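Local coordinates for protein HTPA Reductase (Selaginella moellendorffii, PDB 5U5I) that probably reduces 4-hydroxy-tetrahydrodipicolinate to tetrahydrodipicolinate with NADH or NADPH, a step of lysine biosynthesis by the diaminopimelate pathway, at residues N73-D78 against G96-M101; G106-L111 against S122-Q127; V247-F252 against Y266-V271. All coordinates share one frame; numbering follows the deposited sequence.

Contact 1: N73-D78 against G96-M101; sequences NVIVVD and GLPFVM
Asp-78 and Met-101, a selenomethionine, lie side by side on neighbouring parallel strands and point the same way. The selenomethionine chain bends at its third torsion (chi3 -63°). This turns its methyl back, and Met-101 CE rests 3.7 Å from Asp-78 CG. The carboxylate itself is held from elsewhere: OD2 bonds to Tyr-92 and Asn-88, and OD1 to Thr-80 and Thr-103. Val-76 and Phe-99 share this face of the sheet, but the Phe-99 ring leads away from the pair toward helix 85-94. On the other face Ile-75 and Val-100 cross at a slant, with Ile-75 CG2 4.1 Å from Val-100 CG2. Helix 240-259 covers this side. Toward the N-terminal ends of the two strands the side chains of Pro-98 and Ile-75 cross at about a right angle, and Pro-98 CG is 3.3 Å from Val-74 O. Val-74 CG1 meets Leu-97 CD2 at 3.6 Å, next to helix 60-70. Backbone bonds alternate along the parallel strands: Val-76 N to Pro-98 O, Val-100 N to Val-76 O (2.8 Å), then Asp-78 N to Val-100 O. Strand 75-78, helix 85-94 and strand 99-101 make a beta-alpha-beta unit of the Rossmann-type nucleotide-binding domain.

Contact 2: G106-L111 against S122-Q127; sequences GDREKL and SIIAPQ. With NAD (nicotinamide-adenine-dinucleotide), chain E.
Leu-111 sends its CG opposite the backbone N (chi1 167°), which carries the branched end from helix 108-118 to Ile-124 of strand 122-124. The two side chains run past each other in opposite directions. Leu-111 CD2 meets Ile-124 CG2 at 3.5 Å, and Leu-111 CD1 meets Ile-124 CD1 at 3.8 Å. Arg-108 folds at its second and third torsions (-48° and -69°), so its guanidinium comes back over Leu-111. Leu-111 CD2 sits 3.4 Å above the centre of one guanidinium face. Pro-126 CB lies over the opposite face. Arg-108 NH2 reaches Ile-124 CG2 at 3.6 Å and Pro-126 CD at 4.0 Å. Arg-108 NH1 is bonded to the carbonyl oxygens of Gly-105 and Thr-103, which should help hold the group there. Asp-107 caps the helix start: its OD1 accepts from Lys-110 N at 3.2 Å, met from above the carboxylate plane. Beyond Ile-124 the chain passes the NAD amide, with Pro-126 O 3.1 Å from NAD N7N. Leu-111 and Ile-124 meet as apolar side chains; Arg-108 NH2 adds van der Waals contact alone. The two carbonyls at NH1 probably offset part of the arginine charge, and its flat faces pack beside the nicotinamide end of the pocket.

Contact 3: V247-F252 against Y266-V271; sequences VDAVLF and YNMIDV
Phe-252 presents its edge to the face of Tyr-266 in a T-shaped pair. The ring planes stand at 79°, and Phe-252 CE2 lies 3.5 Å from Tyr-266 CD2. The Phe-252 side chain leaves the helix with CG opposite the backbone N (chi1 -176°), reaching across to segment 266-271. Val-271 CA sits over one face of its ring, 4.1 Å from the centroid, as a CH-pi contact. Phe-252 CE1 comes within 3.4 Å of Asp-270 O. With an alanine in place of Phe-252, the Tyr-266 face would probably lose its edge partner and a gap would open beside Val-271. Packing is looser toward the N-terminal end of segment 247-252. There Ala-249 CB is 4.0 Å from the selenium of Met-268, a selenomethionine, and Asp-248 only brushes Val-271. The Asp-248 carboxylate is held instead by salt bridges to Lys-130 and Arg-278. Asn-267 and Asp-270 lie on the more accessible side. Asn-267 OD1 accepts from Asp-270 N at 3.2 Å, and Asp-270 OD2 accepts from Asn-267 N at 3.1 Å. Lys-263 pairs with Asp-270 OD1. Asn-267 and Asp-270 thus form a capping box, which starts helix 268-274 after strand 265-266 and beside helix 240-259.

The contacts follow one another along the chain, each closing before the next opens. Their centres lie about 12 to 14 Å apart. Contacts 1 and 2 share one parallel sheet, where strand 99-101 pairs with strand 122-124; Phe-99 O and Ile-123 N are 3.0 Å apart. Contact 3 extends this sheet, because Tyr-266 N of strand 265-266 lies 2.7 Å from Ser-122 O of strand 122-124. Its helix 240-259 also packs on the Val-77 and Val-100 face of contact 1, where Val-250 meets both residues. Ala-249 of that helix reaches Ile-123 of contact 2. The C-terminal part of the chain therefore returns to complete the nucleotide-binding domain, and Met-268 packs behind Ala-125 of the NAD pocket.

Contact 1: N73-D78 against G96-M101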
loop_
_atom_site.group_PDB
_atom_site.type_symbol
_atom_site.label_atom_id
_atom_site.label_comp_id
_atom_site.label_asym_id
_atom_site.label_seq_id
_atom_site.Cartn_x
_atom_site.Cartn_y
_atom_site.Cartn_z
ATOM N N ASN B 73 -16.836 -12.835 -33.096
ATOM C CA ASN B 73 -15.792 -12.637 -32.084
ATOM C C ASN B 73 -16.222 -11.743 -30.935
ATOM O O ASN B 73 -15.373 -11.209 -30.246
ATOM C CB ASN B 73 -14.519 -12.060 -32.728
ATOM C CG ASN B 73 -13.782 -13.069 -33.563
ATOM O OD1 ASN B 73 -14.187 -14.231 -33.650
ATOM N ND2 ASN B 73 -12.688 -12.636 -34.194
ATOM N N VAL B 74 -17.531 -11.597 -30.725
ATOM C CA VAL B 74 -18.084 -10.771 -29.669
ATOM C C VAL B 74 -17.631 -11.170 -28.255
ATOM O O VAL B 74 -17.535 -12.348 -27.933
ATOM C CB VAL B 74 -19.641 -10.753 -29.730
ATOM C CG1 VAL B 74 -20.226 -12.142 -29.480
ATOM C CG2 VAL B 74 -20.211 -9.728 -28.752
ATOM N N ILE B 75 -17.346 -10.161 -27.439
ATOM C CA ILE B 75 -17.117 -10.313 -26.013
ATOM C C ILE B 75 -18.286 -9.605 -25.360
ATOM O O ILE B 75 -18.599 -8.467 -25.713
ATOM C CB ILE B 75 -15.760 -9.686 -25.582
ATOM C CG1 ILE B 75 -14.608 -10.526 -26.130
ATOM C CG2 ILE B 75 -15.645 -9.594 -24.071
ATOM C CD1 ILE B 75 -13.222 -9.916 -25.968
ATOM N N VAL B 76 -18.957 -10.276 -24.431
ATOM C CA VAL B 76 -20.078 -9.680 -23.704
ATOM C C VAL B 76 -19.544 -8.985 -22.460
ATOM O O VAL B 76 -18.763 -9.565 -21.713
ATOM C CB VAL B 76 -21.119 -10.746 -23.281
ATOM C CG1 VAL B 76 -22.226 -10.134 -22.435
ATOM C CG2 VAL B 76 -21.702 -11.429 -24.503
ATOM N N VAL B 77 -19.966 -7.741 -22.251
ATOM C CA VAL B 77 -19.670 -7.010 -21.046
ATOM C C VAL B 77 -20.962 -6.931 -20.233
ATOM O O VAL B 77 -21.995 -6.441 -20.739
ATOM C CB VAL B 77 -19.122 -5.613 -21.373
ATOM C CG1 VAL B 77 -18.928 -4.798 -20.105
ATOM C CG2 VAL B 77 -17.812 -5.745 -22.126
ATOM N N ASP B 78 -20.891 -7.415 -18.990
ATOM C CA ASP B 78 -22.051 -7.586 -18.113
ATOM C C ASP B 78 -21.982 -6.652 -16.902
ATOM O O ASP B 78 -21.114 -6.822 -16.005
ATOM C CB ASP B 78 -22.127 -9.053 -17.667
ATOM C CG ASP B 78 -23.424 -9.400 -16.944
ATOM O OD1 ASP B 78 -23.738 -8.834 -15.869
ATOM O OD2 ASP B 78 -24.129 -10.284 -17.446
ATOM N N GLY B 96 -20.482 -20.668 -25.014
ATOM C CA GLY B 96 -19.074 -20.394 -25.317
ATOM C C GLY B 96 -18.751 -18.915 -25.553
ATOM O O GLY B 96 -17.743 -18.604 -26.191
ATOM N N LEU B 97 -19.597 -18.012 -25.045
ATOM C CA LEU B 97 -19.416 -16.581 -25.231
ATOM C C LEU B 97 -18.367 -16.060 -24.249
ATOM O O LEU B 97 -18.557 -16.189 -23.035
ATOM C CB LEU B 97 -20.714 -15.822 -24.963
ATOM C CG LEU B 97 -21.733 -15.693 -26.090
ATOM C CD1 LEU B 97 -23.098 -15.266 -25.539
ATOM C CD2 LEU B 97 -21.216 -14.699 -27.120
ATOM N N PRO B 98 -17.272 -15.454 -24.754
ATOM C CA PRO B 98 -16.371 -14.818 -23.785
ATOM C C PRO B 98 -17.017 -13.598 -23.137
ATOM O O PRO B 98 -17.828 -12.901 -23.778
ATOM C CB PRO B 98 -15.166 -14.413 -24.628
ATOM C CG PRO B 98 -15.704 -14.252 -26.005
ATOM C CD PRO B 98 -16.810 -15.268 -26.142
ATOM N N PHE B 99 -16.677 -13.340 -21.874
ATOM C CA PHE B 99 -17.294 -12.227 -21.166
ATOM C C PHE B 99 -16.426 -11.534 -20.117
ATOM O O PHE B 99 -15.520 -12.122 -19.516
ATOM C CB PHE B 99 -18.634 -12.647 -20.550
ATOM C CG PHE B 99 -18.511 -13.644 -19.448
ATOM C CD1 PHE B 99 -18.369 -14.993 -19.730
ATOM C CD2 PHE B 99 -18.513 -13.237 -18.116
ATOM C CE1 PHE B 99 -18.233 -15.921 -18.709
ATOM C CE2 PHE B 99 -18.384 -14.158 -17.087
ATOM C CZ PHE B 99 -18.247 -15.506 -17.385
ATOM N N VAL B 100 -16.761 -10.272 -19.905
ATOM C CA VAL B 100 -16.184 -9.452 -18.873
ATOM C C VAL B 100 -17.328 -9.088 -17.963
ATOM O O VAL B 100 -18.240 -8.402 -18.387
ATOM C CB VAL B 100 -15.547 -8.178 -19.465
ATOM C CG1 VAL B 100 -15.102 -7.231 -18.362
ATOM C CG2 VAL B 100 -14.373 -8.546 -20.347
HETATM N N MSE B 101 -17.293 -9.557 -16.725
HETATM C CA MSE B 101 -18.344 -9.232 -15.788
HETATM C C MSE B 101 -17.921 -8.394 -14.619
HETATM O O MSE B 101 -17.116 -8.829 -13.782
HETATM C CB MSE B 101 -18.949 -10.481 -15.203
HETATM C CG MSE B 101 -20.185 -9.954 -14.493
HETATM SE SE MSE B 101 -21.184 -11.453 -13.910
HETATM C CE MSE B 101 -21.676 -12.370 -15.587
#

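Contact 2: G106-L111 against S122-Q127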
loop_
_atom_site.group_PDB
_atom_site.type_symbol
_atom_site.label_atom_id
_atom_site.label_comp_id
_atom_site.label_asym_id
_atom_site.label_seq_id
_atom_site.Cartn_x
_atom_site.Cartn_y
_atom_site.Cartn_z
ATOM N N GLY B 106 -24.231 -11.998 -6.210
ATOM C CA GLY B 106 -24.319 -13.398 -6.619
ATOM C C GLY B 106 -23.380 -14.299 -5.810
ATOM O O GLY B 106 -22.617 -13.828 -4.945
ATOM N N ASP B 107 -23.452 -15.599 -6.098
ATOM C CA ASP B 107 -22.564 -16.596 -5.524
ATOM C C ASP B 107 -21.230 -16.544 -6.282
ATOM O O ASP B 107 -21.100 -17.077 -7.385
ATOM C CB ASP B 107 -23.209 -17.991 -5.570
ATOM C CG ASP B 107 -22.442 -19.032 -4.765
ATOM O OD1 ASP B 107 -21.208 -18.950 -4.669
ATOM O OD2 ASP B 107 -23.077 -19.955 -4.232
ATOM N N ARG B 108 -20.242 -15.894 -5.666
ATOM C CA ARG B 108 -18.953 -15.640 -6.320
ATOM C C ARG B 108 -18.195 -16.943 -6.613
ATOM O O ARG B 108 -17.669 -17.113 -7.714
ATOM C CB ARG B 108 -18.081 -14.681 -5.474
ATOM C CG ARG B 108 -18.718 -13.330 -5.136
ATOM C CD ARG B 108 -19.357 -12.627 -6.345
ATOM N NE ARG B 108 -18.350 -12.169 -7.293
ATOM C CZ ARG B 108 -18.579 -11.374 -8.335
ATOM N NH1 ARG B 108 -19.826 -10.950 -8.631
ATOM N NH2 ARG B 108 -17.552 -11.006 -9.104
ATOM N N GLU B 109 -18.168 -17.860 -5.645
ATOM C CA GLU B 109 -17.500 -19.157 -5.829
ATOM C C GLU B 109 -18.121 -19.965 -6.990
ATOM O O GLU B 109 -17.400 -20.552 -7.788
ATOM C CB GLU B 109 -17.505 -19.974 -4.526
ATOM N N LYS B 110 -19.448 -19.969 -7.078
ATOM C CA LYS B 110 -20.169 -20.628 -8.178
ATOM C C LYS B 110 -19.895 -19.931 -9.530
ATOM O O LYS B 110 -19.753 -20.591 -10.558
ATOM C CB LYS B 110 -21.663 -20.668 -7.840
ATOM C CG LYS B 110 -22.601 -21.272 -8.875
ATOM C CD LYS B 110 -22.686 -22.781 -8.800
ATOM C CE LYS B 110 -23.741 -23.270 -9.785
ATOM N NZ LYS B 110 -23.773 -24.752 -9.866
ATOM N N LEU B 111 -19.799 -18.604 -9.513
ATOM C CA LEU B 111 -19.462 -17.819 -10.703
ATOM C C LEU B 111 -18.083 -18.197 -11.286
ATOM O O LEU B 111 -17.957 -18.453 -12.495
ATOM C CB LEU B 111 -19.548 -16.325 -10.357
ATOM C CG LEU B 111 -18.979 -15.234 -11.261
ATOM C CD1 LEU B 111 -19.674 -15.205 -12.609
ATOM C CD2 LEU B 111 -19.104 -13.889 -10.538
ATOM N N SER B 122 -12.695 -15.356 -19.952
ATOM C CA SER B 122 -13.426 -14.456 -19.075
ATOM C C SER B 122 -12.563 -13.627 -18.122
ATOM O O SER B 122 -11.478 -14.045 -17.710
ATOM C CB SER B 122 -14.461 -15.233 -18.259
ATOM O OG SER B 122 -13.864 -16.255 -17.496
ATOM N N ILE B 123 -13.088 -12.445 -17.795
ATOM C CA ILE B 123 -12.560 -11.588 -16.765
ATOM C C ILE B 123 -13.697 -11.296 -15.813
ATOM O O ILE B 123 -14.720 -10.720 -16.205
ATOM C CB ILE B 123 -12.010 -10.268 -17.328
ATOM C CG1 ILE B 123 -10.732 -10.541 -18.101
ATOM C CG2 ILE B 123 -11.728 -9.278 -16.195
ATOM C CD1 ILE B 123 -10.273 -9.377 -18.943
ATOM N N ILE B 124 -13.509 -11.683 -14.560
ATOM C CA ILE B 124 -14.515 -11.497 -13.536
ATOM C C ILE B 124 -13.865 -10.703 -12.412
ATOM O O ILE B 124 -12.875 -11.132 -11.830
ATOM C CB ILE B 124 -15.092 -12.848 -13.060
ATOM C CG1 ILE B 124 -15.752 -13.573 -14.247
ATOM C CG2 ILE B 124 -16.118 -12.617 -11.962
ATOM C CD1 ILE B 124 -16.187 -15.001 -13.990
ATOM N N ALA B 125 -14.392 -9.511 -12.158
ATOM C CA ALA B 125 -13.879 -8.669 -11.104
ATOM C C ALA B 125 -14.975 -7.766 -10.558
ATOM O O ALA B 125 -15.593 -7.059 -11.327
ATOM C CB ALA B 125 -12.746 -7.843 -11.662
ATOM N N PRO B 126 -15.199 -7.758 -9.231
ATOM C CA PRO B 126 -16.180 -6.811 -8.674
ATOM C C PRO B 126 -15.671 -5.348 -8.569
ATOM O O PRO B 126 -16.414 -4.467 -8.122
ATOM C CB PRO B 126 -16.460 -7.391 -7.294
ATOM C CG PRO B 126 -15.150 -8.017 -6.898
ATOM C CD PRO B 126 -14.524 -8.531 -8.173
ATOM N N GLN B 127 -14.422 -5.098 -8.966
ATOM C CA GLN B 127 -13.842 -3.753 -8.992
ATOM C C GLN B 127 -13.002 -3.625 -10.270
ATOM O O GLN B 127 -11.915 -4.206 -10.372
ATOM C CB GLN B 127 -13.014 -3.528 -7.717
ATOM C CG GLN B 127 -12.109 -2.301 -7.710
ATOM C CD GLN B 127 -12.856 -0.986 -7.841
ATOM O OE1 GLN B 127 -13.149 -0.525 -8.952
ATOM N NE2 GLN B 127 -13.132 -0.350 -6.699
HETATM P PA NAD E . -28.244 0.040 -12.620
HETATM O O1A NAD E . -29.438 -0.459 -11.842
HETATM O O2A NAD E . -28.103 1.501 -12.937
HETATM O O5B NAD E . -28.135 -0.791 -13.990
HETATM C C5B NAD E . -28.288 -2.207 -13.977
HETATM C C4B NAD E . -29.170 -2.614 -15.147
HETATM O O4B NAD E . -29.163 -4.034 -15.289
HETATM C C3B NAD E . -30.632 -2.203 -15.006
HETATM O O3B NAD E . -30.951 -1.286 -16.064
HETATM C C2B NAD E . -31.408 -3.512 -15.113
HETATM O O2B NAD E . -32.628 -3.397 -15.843
HETATM C C1B NAD E . -30.426 -4.417 -15.835
HETATM N N9A NAD E . -30.615 -5.877 -15.690
HETATM C C8A NAD E . -31.035 -6.543 -14.601
HETATM N N7A NAD E . -31.066 -7.875 -14.835
HETATM C C5A NAD E . -30.652 -8.073 -16.091
HETATM C C6A NAD E . -30.463 -9.243 -16.965
HETATM N N6A NAD E . -30.725 -10.488 -16.507
HETATM N N1A NAD E . -30.009 -9.022 -18.213
HETATM C C2A NAD E . -29.751 -7.784 -18.684
HETATM N N3A NAD E . -29.916 -6.672 -17.941
HETATM C C4A NAD E . -30.355 -6.752 -16.658
HETATM O O3 NAD E . -26.953 -0.457 -11.787
HETATM P PN NAD E . -25.478 0.145 -12.007
HETATM O O1N NAD E . -25.410 1.375 -11.146
HETATM O O2N NAD E . -25.174 0.250 -13.478
HETATM O O5D NAD E . -24.595 -1.041 -11.386
HETATM C C5D NAD E . -24.764 -2.333 -11.963
HETATM C C4D NAD E . -23.876 -3.364 -11.302
HETATM O O4D NAD E . -22.499 -3.021 -11.514
HETATM C C3D NAD E . -24.105 -3.403 -9.800
HETATM O O3D NAD E . -24.077 -4.763 -9.368
HETATM C C2D NAD E . -22.938 -2.624 -9.223
HETATM O O2D NAD E . -22.574 -3.049 -7.910
HETATM C C1D NAD E . -21.850 -2.966 -10.232
HETATM N N1N NAD E . -20.694 -2.059 -10.303
HETATM C C2N NAD E . -19.525 -2.642 -10.586
HETATM C C3N NAD E . -18.347 -1.925 -10.710
HETATM C C7N NAD E . -17.041 -2.608 -11.015
HETATM O O7N NAD E . -16.062 -1.907 -11.201
HETATM N N7N NAD E . -16.909 -3.935 -11.104
HETATM C C4N NAD E . -18.406 -0.544 -10.544
HETATM C C5N NAD E . -19.626 0.061 -10.261
HETATM C C6N NAD E . -20.772 -0.724 -10.150
#

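Contact 3: V247-F252 against Y266-V271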
loop_
_atom_site.group_PDB
_atom_site.type_symbol
_atom_site.label_atom_id
_atom_site.label_comp_id
_atom_site.label_asym_id
_atom_site.label_seq_id
_atom_site.Cartn_x
_atom_site.Cartn_y
_atom_site.Cartn_z
ATOM N N VAL B 247 -12.752 -1.193 -20.545
ATOM C CA VAL B 247 -12.199 -1.157 -21.892
ATOM C C VAL B 247 -10.836 -1.857 -21.912
ATOM O O VAL B 247 -10.593 -2.696 -22.781
ATOM C CB VAL B 247 -12.114 0.284 -22.447
ATOM C CG1 VAL B 247 -11.278 0.354 -23.717
ATOM C CG2 VAL B 247 -13.517 0.819 -22.739
ATOM N N ASP B 248 -9.968 -1.529 -20.955
ATOM C CA ASP B 248 -8.653 -2.203 -20.816
ATOM C C ASP B 248 -8.801 -3.730 -20.711
ATOM O O ASP B 248 -8.047 -4.477 -21.331
ATOM C CB ASP B 248 -7.884 -1.698 -19.578
ATOM C CG ASP B 248 -7.434 -0.249 -19.694
ATOM O OD1 ASP B 248 -7.306 0.271 -20.815
ATOM O OD2 ASP B 248 -7.186 0.371 -18.622
ATOM N N ALA B 249 -9.776 -4.169 -19.920
ATOM C CA ALA B 249 -10.049 -5.594 -19.721
ATOM C C ALA B 249 -10.499 -6.280 -21.008
ATOM O O ALA B 249 -10.068 -7.384 -21.292
ATOM C CB ALA B 249 -11.094 -5.780 -18.638
ATOM N N VAL B 250 -11.340 -5.607 -21.787
ATOM C CA VAL B 250 -11.802 -6.114 -23.089
ATOM C C VAL B 250 -10.631 -6.284 -24.053
ATOM O O VAL B 250 -10.565 -7.289 -24.751
ATOM C CB VAL B 250 -12.886 -5.180 -23.711
ATOM C CG1 VAL B 250 -13.176 -5.509 -25.183
ATOM C CG2 VAL B 250 -14.175 -5.240 -22.889
ATOM N N LEU B 251 -9.716 -5.302 -24.084
ATOM C CA LEU B 251 -8.575 -5.343 -24.998
ATOM C C LEU B 251 -7.603 -6.437 -24.583
ATOM O O LEU B 251 -7.093 -7.170 -25.436
ATOM C CB LEU B 251 -7.866 -3.989 -25.044
ATOM C CG LEU B 251 -8.689 -2.804 -25.564
ATOM C CD1 LEU B 251 -7.913 -1.522 -25.345
ATOM C CD2 LEU B 251 -9.060 -2.930 -27.030
ATOM N N PHE B 252 -7.379 -6.555 -23.275
ATOM C CA PHE B 252 -6.625 -7.677 -22.688
ATOM C C PHE B 252 -7.201 -9.048 -23.073
ATOM O O PHE B 252 -6.502 -9.873 -23.667
ATOM C CB PHE B 252 -6.583 -7.535 -21.156
ATOM C CG PHE B 252 -5.761 -8.586 -20.457
ATOM C CD1 PHE B 252 -4.403 -8.385 -20.219
ATOM C CD2 PHE B 252 -6.345 -9.771 -20.024
ATOM C CE1 PHE B 252 -3.645 -9.349 -19.564
ATOM C CE2 PHE B 252 -5.598 -10.735 -19.372
ATOM C CZ PHE B 252 -4.244 -10.520 -19.128
ATOM N N TYR B 266 -9.500 -14.876 -16.055
ATOM C CA TYR B 266 -8.626 -13.808 -15.594
ATOM C C TYR B 266 -9.366 -12.873 -14.626
ATOM O O TYR B 266 -10.605 -12.887 -14.536
ATOM C CB TYR B 266 -8.107 -13.014 -16.794
ATOM C CG TYR B 266 -7.254 -13.799 -17.770
ATOM C CD1 TYR B 266 -7.840 -14.536 -18.792
ATOM C CD2 TYR B 266 -5.864 -13.787 -17.689
ATOM C CE1 TYR B 266 -7.071 -15.255 -19.696
ATOM C CE2 TYR B 266 -5.081 -14.501 -18.596
ATOM C CZ TYR B 266 -5.699 -15.230 -19.598
ATOM O OH TYR B 266 -4.957 -15.944 -20.498
ATOM N N ASN B 267 -8.587 -12.089 -13.884
ATOM C CA ASN B 267 -9.115 -10.989 -13.069
ATOM C C ASN B 267 -8.348 -9.687 -13.407
ATOM O O ASN B 267 -7.538 -9.692 -14.328
ATOM C CB ASN B 267 -9.081 -11.352 -11.578
ATOM C CG ASN B 267 -7.680 -11.582 -11.054
ATOM O OD1 ASN B 267 -6.702 -11.061 -11.595
ATOM N ND2 ASN B 267 -7.575 -12.369 -9.986
HETATM N N MSE B 268 -8.611 -8.590 -12.687
HETATM C CA MSE B 268 -7.958 -7.290 -12.968
HETATM C C MSE B 268 -6.498 -7.219 -12.591
HETATM O O MSE B 268 -5.785 -6.346 -13.104
HETATM C CB MSE B 268 -8.662 -6.133 -12.263
HETATM C CG MSE B 268 -10.074 -5.946 -12.805
HETATM SE SE MSE B 268 -10.139 -5.481 -14.729
HETATM C CE MSE B 268 -8.790 -4.028 -14.663
ATOM N N ILE B 269 -6.045 -8.116 -11.705
ATOM C CA ILE B 269 -4.619 -8.235 -11.377
ATOM C C ILE B 269 -3.860 -8.680 -12.631
ATOM O O ILE B 269 -2.826 -8.098 -12.984
ATOM C CB ILE B 269 -4.352 -9.248 -10.231
ATOM C CG1 ILE B 269 -5.026 -8.823 -8.920
ATOM C CG2 ILE B 269 -2.859 -9.451 -10.000
ATOM C CD1 ILE B 269 -4.417 -7.621 -8.250
ATOM N N ASP B 270 -4.402 -9.694 -13.313
ATOM C CA ASP B 270 -3.835 -10.164 -14.575
ATOM C C ASP B 270 -3.806 -9.017 -15.593
ATOM O O ASP B 270 -2.822 -8.839 -16.294
ATOM C CB ASP B 270 -4.621 -11.359 -15.135
ATOM C CG ASP B 270 -4.563 -12.602 -14.235
ATOM O OD1 ASP B 270 -3.444 -13.042 -13.845
ATOM O OD2 ASP B 270 -5.648 -13.164 -13.939
ATOM N N VAL B 271 -4.868 -8.216 -15.642
ATOM C CA VAL B 271 -4.923 -7.083 -16.573
ATOM C C VAL B 271 -3.842 -6.049 -16.226
ATOM O O VAL B 271 -3.140 -5.573 -17.117
ATOM C CB VAL B 271 -6.304 -6.401 -16.596
ATOM C CG1 VAL B 271 -6.284 -5.182 -17.508
ATOM C CG2 VAL B 271 -7.386 -7.381 -17.024
#